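Local coordinates for aluminum resistance protein (Clostridium novyi, PDB 3I16) that is probably a pyridoxal-5'-phosphate-dependent carbon-sulfur lyase of the methionine gamma-lyase family, named for a role in aluminum resistance, at residues E303-A308 / E328-I333; F348-Q353 / F361-P366; Q375-A380 / A395-P400. All blocks are in the same frame, centred on the assembly; numbering follows the deposited sequence. Where two conformers were deposited one is given.

Contact 1: E303-A308 / E328-I333. With EDO (1,2-ethanediol), chain L.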
# COMPACT_ATOMS: atom_id res chain seq x y z
N GLU B 303 26.48 7.21 7.66
CA GLU B 303 26.99 6.43 6.54
C GLU B 303 27.24 7.40 5.38
O GLU B 303 28.28 7.35 4.75
CB GLU B 303 26.00 5.34 6.11
CG GLU B 303 25.78 4.23 7.11
CD GLU B 303 27.06 3.46 7.44
OE1 GLU B 303 27.79 3.05 6.50
OE2 GLU B 303 27.32 3.24 8.63
N ALA B 304 26.27 8.29 5.13
CA ALA B 304 26.39 9.28 4.05
C ALA B 304 27.53 10.25 4.32
O ALA B 304 28.29 10.60 3.40
CB ALA B 304 25.06 10.05 3.86
N LEU B 305 27.64 10.70 5.57
CA LEU B 305 28.68 11.66 5.90
C LEU B 305 30.09 11.06 5.75
O LEU B 305 30.99 11.74 5.29
CB LEU B 305 28.49 12.22 7.30
CG LEU B 305 29.46 13.35 7.61
CD1 LEU B 305 29.13 14.54 6.69
CD2 LEU B 305 29.35 13.71 9.05
N LYS B 306 30.26 9.80 6.16
CA LYS B 306 31.53 9.07 5.96
C LYS B 306 31.88 9.00 4.47
O LYS B 306 33.06 9.17 4.04
CB LYS B 306 31.48 7.67 6.60
CG LYS B 306 31.60 7.73 8.10
CD LYS B 306 31.45 6.37 8.77
CE LYS B 306 31.46 6.51 10.29
NZ LYS B 306 31.49 5.20 11.01
N GLY B 307 30.86 8.82 3.65
CA GLY B 307 31.05 8.86 2.20
C GLY B 307 31.53 10.23 1.72
O GLY B 307 32.39 10.31 0.85
N ALA B 308 30.95 11.30 2.28
CA ALA B 308 31.35 12.67 1.94
C ALA B 308 32.81 12.94 2.30
O ALA B 308 33.56 13.54 1.53
CB ALA B 308 30.43 13.69 2.63
N GLU B 328 37.41 19.05 8.40
CA GLU B 328 36.66 20.18 8.92
C GLU B 328 35.38 19.69 9.55
O GLU B 328 34.87 18.64 9.18
CB GLU B 328 36.32 21.16 7.81
CG GLU B 328 37.52 21.58 7.02
CD GLU B 328 37.24 22.79 6.20
OE1 GLU B 328 37.13 23.90 6.79
OE2 GLU B 328 37.18 22.65 4.97
N LYS B 329 34.85 20.46 10.49
CA LYS B 329 33.60 20.15 11.18
C LYS B 329 32.46 20.37 10.17
O LYS B 329 32.37 21.44 9.57
CB LYS B 329 33.46 21.08 12.38
CG LYS B 329 32.65 20.56 13.56
CD LYS B 329 32.56 21.64 14.64
CE LYS B 329 33.92 22.22 14.94
NZ LYS B 329 33.84 23.50 15.71
N ARG B 330 31.60 19.38 10.00
CA ARG B 330 30.50 19.43 9.05
C ARG B 330 29.14 19.61 9.67
O ARG B 330 28.88 19.09 10.75
CB ARG B 330 30.51 18.14 8.23
CG ARG B 330 31.75 18.07 7.36
CD ARG B 330 32.01 16.70 6.83
NE ARG B 330 33.23 16.69 6.01
CZ ARG B 330 33.31 16.68 4.68
NH1 ARG B 330 32.23 16.64 3.91
NH2 ARG B 330 34.51 16.70 4.09
N SER B 331 28.28 20.38 9.01
CA SER B 331 26.90 20.60 9.47
C SER B 331 25.88 20.09 8.47
O SER B 331 24.68 20.31 8.63
CB SER B 331 26.66 22.07 9.79
OG SER B 331 25.65 22.22 10.80
N ASP B 332 26.35 19.37 7.45
CA ASP B 332 25.48 18.70 6.47
C ASP B 332 26.25 17.55 5.80
O ASP B 332 27.46 17.38 6.03
CB ASP B 332 24.85 19.69 5.46
CG ASP B 332 25.84 20.21 4.42
OD1 ASP B 332 26.88 19.57 4.17
OD2 ASP B 332 25.56 21.26 3.81
N ILE B 333 25.58 16.78 4.97
CA ILE B 333 26.21 15.62 4.33
C ILE B 333 26.79 15.90 2.94
O ILE B 333 27.23 14.97 2.27
CB ILE B 333 25.23 14.41 4.23
CG1 ILE B 333 24.02 14.70 3.33
CG2 ILE B 333 24.79 13.98 5.63
CD1 ILE B 333 23.25 13.45 2.91
C1 EDO L . 30.78 2.24 7.85
O1 EDO L . 29.67 1.58 7.24
C2 EDO L . 30.66 2.24 9.37
O2 EDO L . 29.68 3.18 9.85
O HOH W 1 26.98 12.32 1.77

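Contact 2: F348-Q353 / F361-P366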
# COMPACT_ATOMS: atom_id res chain seq x y z
N PHE B 348 31.86 12.69 -14.21
CA PHE B 348 31.86 12.26 -12.82
C PHE B 348 30.45 11.86 -12.40
O PHE B 348 30.26 10.79 -11.79
CB PHE B 348 32.41 13.35 -11.89
CG PHE B 348 32.36 12.98 -10.43
CD1 PHE B 348 33.34 12.18 -9.88
CD2 PHE B 348 31.35 13.46 -9.61
CE1 PHE B 348 33.31 11.87 -8.54
CE2 PHE B 348 31.32 13.14 -8.26
CZ PHE B 348 32.30 12.35 -7.75
N CYS B 349 29.49 12.72 -12.72
CA CYS B 349 28.10 12.49 -12.37
C CYS B 349 27.58 11.24 -13.06
O CYS B 349 26.75 10.53 -12.51
CB CYS B 349 27.20 13.68 -12.74
SG CYS B 349 27.39 15.15 -11.70
N LYS B 350 28.05 11.00 -14.28
CA LYS B 350 27.64 9.81 -15.01
C LYS B 350 28.18 8.57 -14.30
O LYS B 350 27.49 7.56 -14.21
CB LYS B 350 28.09 9.87 -16.47
CG LYS B 350 27.22 10.84 -17.34
CD LYS B 350 27.73 10.92 -18.79
CE LYS B 350 26.89 11.86 -19.66
NZ LYS B 350 25.43 11.57 -19.58
N GLY B 351 29.40 8.68 -13.79
CA GLY B 351 30.02 7.63 -13.01
C GLY B 351 29.18 7.28 -11.80
O GLY B 351 28.95 6.11 -11.53
N ILE B 352 28.69 8.30 -11.09
CA ILE B 352 27.84 8.10 -9.93
C ILE B 352 26.55 7.36 -10.31
O ILE B 352 26.11 6.47 -9.58
CB ILE B 352 27.54 9.42 -9.20
CG1 ILE B 352 28.83 10.01 -8.61
CG2 ILE B 352 26.50 9.22 -8.06
CD1 ILE B 352 29.58 9.05 -7.64
N GLN B 353 25.94 7.72 -11.44
CA GLN B 353 24.69 7.04 -11.86
C GLN B 353 25.01 5.54 -12.09
O GLN B 353 24.29 4.67 -11.60
CB GLN B 353 24.10 7.72 -13.11
CG GLN B 353 22.70 7.25 -13.59
CD GLN B 353 21.56 7.64 -12.68
OE1 GLN B 353 21.59 8.68 -12.04
NE2 GLN B 353 20.54 6.79 -12.63
N PHE B 361 21.85 2.11 -15.71
CA PHE B 361 22.08 2.14 -17.16
C PHE B 361 21.55 3.43 -17.83
O PHE B 361 21.78 3.64 -19.01
CB PHE B 361 21.40 0.93 -17.80
CG PHE B 361 19.94 0.84 -17.48
CD1 PHE B 361 19.00 1.47 -18.28
CD2 PHE B 361 19.50 0.16 -16.34
CE1 PHE B 361 17.65 1.42 -17.98
CE2 PHE B 361 18.16 0.12 -16.01
CZ PHE B 361 17.22 0.74 -16.83
N VAL B 362 20.79 4.23 -17.09
CA VAL B 362 20.29 5.50 -17.61
C VAL B 362 21.49 6.44 -17.65
O VAL B 362 22.19 6.55 -16.67
CB VAL B 362 19.22 6.08 -16.66
CG1 VAL B 362 18.96 7.55 -16.99
CG2 VAL B 362 17.96 5.25 -16.75
N SER B 363 21.77 7.06 -18.79
CA SER B 363 22.87 8.03 -18.87
C SER B 363 22.26 9.37 -18.49
O SER B 363 21.39 9.86 -19.19
CB SER B 363 23.46 8.11 -20.28
OG SER B 363 24.54 9.04 -20.32
N CYS B 364 22.68 9.94 -17.36
CA CYS B 364 22.07 11.18 -16.91
C CYS B 364 22.66 12.36 -17.67
O CYS B 364 23.81 12.34 -18.12
CB CYS B 364 22.11 11.35 -15.39
SG CYS B 364 23.74 11.49 -14.64
N GLU B 365 21.80 13.36 -17.85
CA GLU B 365 22.10 14.54 -18.63
C GLU B 365 21.47 15.77 -17.95
O GLU B 365 20.60 15.62 -17.11
CB GLU B 365 21.50 14.37 -20.03
CG GLU B 365 22.06 13.20 -20.87
CD GLU B 365 23.52 13.36 -21.29
OE1 GLU B 365 24.09 14.47 -21.14
OE2 GLU B 365 24.11 12.38 -21.80
N PRO B 366 21.91 16.98 -18.33
CA PRO B 366 21.31 18.18 -17.72
C PRO B 366 19.84 18.31 -18.06
O PRO B 366 19.45 17.94 -19.15
CB PRO B 366 22.07 19.33 -18.39
CG PRO B 366 23.37 18.76 -18.78
CD PRO B 366 23.10 17.32 -19.13
O HOH W 2 25.56 7.25 -16.51

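Contact 3: Q375-A380 / A395-P400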
# COMPACT_ATOMS: atom_id res chain seq x y z
N GLN B 375 20.46 24.75 -16.08
CA GLN B 375 20.24 23.32 -16.18
C GLN B 375 21.26 22.60 -15.29
O GLN B 375 22.46 22.91 -15.30
CB GLN B 375 20.32 22.80 -17.61
CG GLN B 375 19.08 23.17 -18.42
CD GLN B 375 18.93 22.35 -19.67
OE1 GLN B 375 19.87 21.68 -20.11
NE2 GLN B 375 17.74 22.40 -20.27
N VAL B 376 20.72 21.65 -14.55
CA VAL B 376 21.48 20.84 -13.63
C VAL B 376 21.42 19.37 -14.07
O VAL B 376 20.40 18.89 -14.57
CB VAL B 376 20.89 20.93 -12.22
CG1 VAL B 376 21.84 20.24 -11.23
CG2 VAL B 376 20.65 22.40 -11.84
N ILE B 377 22.54 18.70 -13.90
CA ILE B 377 22.65 17.27 -14.16
C ILE B 377 22.56 16.61 -12.78
O ILE B 377 23.18 17.09 -11.84
CB ILE B 377 23.97 16.94 -14.87
CG1 ILE B 377 24.05 15.43 -15.13
CG2 ILE B 377 25.16 17.42 -14.07
CD1 ILE B 377 25.16 15.06 -16.00
N MSE B 378 21.71 15.59 -12.64
CA MSE B 378 21.62 14.87 -11.38
C MSE B 378 21.84 13.36 -11.60
O MSE B 378 21.32 12.79 -12.56
CB MSE B 378 20.29 15.11 -10.63
CG MSE B 378 20.30 14.45 -9.17
SE MSE B 378 18.70 14.67 -7.95
CE MSE B 378 19.32 13.67 -6.35
N ALA B 379 22.67 12.76 -10.75
CA ALA B 379 22.84 11.31 -10.71
C ALA B 379 21.88 10.93 -9.60
O ALA B 379 22.03 11.43 -8.47
CB ALA B 379 24.26 10.95 -10.33
N ALA B 380 20.90 10.09 -9.88
CA ALA B 380 19.93 9.71 -8.85
C ALA B 380 19.34 8.28 -9.00
O ALA B 380 18.12 8.09 -9.02
CB ALA B 380 18.82 10.74 -8.82
N ALA B 395 24.92 18.99 -10.27
CA ALA B 395 25.85 20.03 -10.67
C ALA B 395 25.33 20.99 -11.72
O ALA B 395 25.26 20.60 -12.90
CB ALA B 395 27.09 19.39 -11.21
N PRO B 396 25.00 22.25 -11.31
CA PRO B 396 24.60 23.29 -12.27
C PRO B 396 25.64 23.42 -13.34
O PRO B 396 26.84 23.44 -13.02
CB PRO B 396 24.58 24.56 -11.42
CG PRO B 396 24.27 24.08 -10.05
CD PRO B 396 24.89 22.72 -9.92
N ILE B 397 25.23 23.50 -14.60
CA ILE B 397 26.21 23.58 -15.70
C ILE B 397 26.70 25.02 -15.90
O ILE B 397 26.12 25.79 -16.68
CB ILE B 397 25.66 23.00 -17.03
CG1 ILE B 397 25.10 21.58 -16.83
CG2 ILE B 397 26.77 22.99 -18.05
CD1 ILE B 397 26.05 20.63 -16.16
N ARG B 398 27.79 25.36 -15.21
CA ARG B 398 28.37 26.70 -15.26
C ARG B 398 29.72 26.66 -14.58
O ARG B 398 29.99 25.76 -13.80
CB ARG B 398 27.48 27.69 -14.53
CG ARG B 398 27.37 27.41 -13.07
CD ARG B 398 26.13 27.99 -12.49
NE ARG B 398 26.13 27.82 -11.04
CZ ARG B 398 25.07 28.01 -10.24
NH1 ARG B 398 23.89 28.35 -10.74
NH2 ARG B 398 25.21 27.82 -8.93
N GLU B 399 30.57 27.65 -14.88
CA GLU B 399 31.88 27.76 -14.26
C GLU B 399 31.69 28.09 -12.79
O GLU B 399 30.73 28.78 -12.43
CB GLU B 399 32.71 28.86 -14.93
CG GLU B 399 33.12 28.58 -16.34
CD GLU B 399 33.57 29.84 -17.06
OE1 GLU B 399 32.89 30.88 -16.90
OE2 GLU B 399 34.58 29.79 -17.80
N PRO B 400 32.58 27.60 -11.93
CA PRO B 400 33.77 26.77 -12.16
C PRO B 400 33.50 25.24 -12.21
O PRO B 400 34.42 24.44 -12.00
CB PRO B 400 34.67 27.14 -10.98
CG PRO B 400 33.75 27.75 -9.95
CD PRO B 400 32.37 27.83 -10.49

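Contact 1: E303-A308 / E328-I333
Leu305, on the helical segment 303-308, and Ile333, at the end of the irregular segment 328-333, bring their CA atoms to 4.9 Å, and no direct hydrogen bond joins the two backbones. The setting is the fold of the PLP aminotransferase clan: 303-308 is part of the long helix 287-318, whereas the other segment belongs to the loop linking strands 321-323 and 335-338 of the C-terminal antiparallel sheet. Leu305 CG lies anti to the backbone N (chi1 -173°), and the methyl CD1 meets Asp332 O at 3.4 Å and the aliphatic Arg330 CD at 3.6 Å. Ala304, next to Leu305, puts CB 4.0 Å from Ile333 CD1; Ala308, about one turn on, puts CB 3.5 Å from Ile333 O and also touches Arg330 NH1 obliquely. The Arg330 chain is extended from CG to NE, and its CD passes Leu305 while NH1 lies near Ala308; NH1 is hydrogen-bonded to Gln335 OE1, and Pro324 packs against the same side chain. A water within hydrogen-bonding distance of both Ala304 O and Ile333 O supplies an indirect polar link, although other acceptors compete for its protons. The CB of Asp332 points away from the helix, and its OD2 bonds Ser185 OG, a residue of the pyridoxal-5'-phosphate pocket. Ile333 in turn touches Tyr221, also of that pocket, so the loop lies between helix and cofactor site. Elsewhere on the helix, a 1,2-ethanediol, probably from the crystallisation liquor, joins Glu303 to Lys306: its O2 accepts from Lys306 NZ at 2.9 Å and donates to Glu303 OE2 at 2.7 Å.

Contact 2: F348-Q353 / F361-P366
Lys350 runs extended through CE and then bends at its last torsion (chi4 -51°), placing NZ beside Ser363, Cys364 and Glu365; in Cys364 the torsion chi1 of 65° sets SG between the backbone N and carbonyl carbon, facing the helix. Two firm bonds hold the ammonium group to the loop. Lys350 NZ forms a salt bridge with Glu365 OE2 at 2.7 Å, approaching from above the carboxylate plane (79° out of it) as the two side chains cross. It also donates to Ser363 OG at 2.8 Å. A third bond, to Cys364 O, is modelled so short that its exact length is doubtful. Cys364 SG lies 3.8 Å from Cys349 O and 4.1 Å from Gln353 CB, a sulfur contact with the helix surface. Gln353 CG meets Val362 O at 3.2 Å, while its amide is engaged elsewhere: NE2 with Asp359 O and OE1 with Ala380 N. A water donates to Lys350 O at 3.0 Å and makes a weak bond to Val362 O. The segment 361-366 thus flanks helix 342-354 as it leads into 366-367, the edge strand of the C-terminal antiparallel sheet of the PLP aminotransferase-like fold; the helix packs on that sheet, Cys349 and Cys364 both rest on Ile377 of strand 376-379, and Lys350 also touches Arg424 of helix 411-425.

Contact 3: Q375-A380 / A395-P400
Three backbone hydrogen bonds join Gln375 and Ile377 to Ala395 and Ile397. Ile397 N donates to Gln375 O at 2.9 Å, with an N-H...O angle of 162°. Ala395 N donates to Ile377 O at 3.0 Å with a more bent N-H...O angle of 143°, and the return bond from Ile377 N to Ala395 O is weak at 3.5 Å. Ile377 and Ala395 are therefore an antiparallel hydrogen-bonded pair, whereas Val376 and Pro396 form the adjacent non-hydrogen-bonded pair, with CA atoms 4.2 Å apart, so the proline nitrogen, which has no proton, is not asked to donate to strand 376-379. This ladder belongs to the C-terminal antiparallel sheet of the PLP aminotransferase-like fold, in which strand 376-379 runs between 392-396 and 366-367. Apolar contacts occur on both faces. On that of Val376, CG1 packs against Pro396 CD at 4.1 Å, and Tyr188 touches both residues. On the other, Ile377 CG2 meets Ala395 CB at 4.0 Å and Ile397 CD1 at 3.9 Å; the two isoleucines cross obliquely and each touches Ile346 of helix 342-354.

How the contacts relate
Contacts 2 and 3 join directly, with centres 11 Å apart. Cys349 O of helix 342-354 packs 3.3 Å from Ala379 CB of strand 376-379, and Cys364 CB, from the loop side of contact 2, lies 3.3 Å from Met378 O. Contact 1 stands apart, its centre 22 Å from that of contact 2 and 21 Å from that of contact 3, with no atoms touching either. Contact 1 comes nearer the cofactor, the side chain of Asp332 being about 7 Å from the bound pyridoxal-5'-phosphate, while the side chain of Val376 in contact 3 is about 11 Å from it. Contact 2 lies away from the annotated sites.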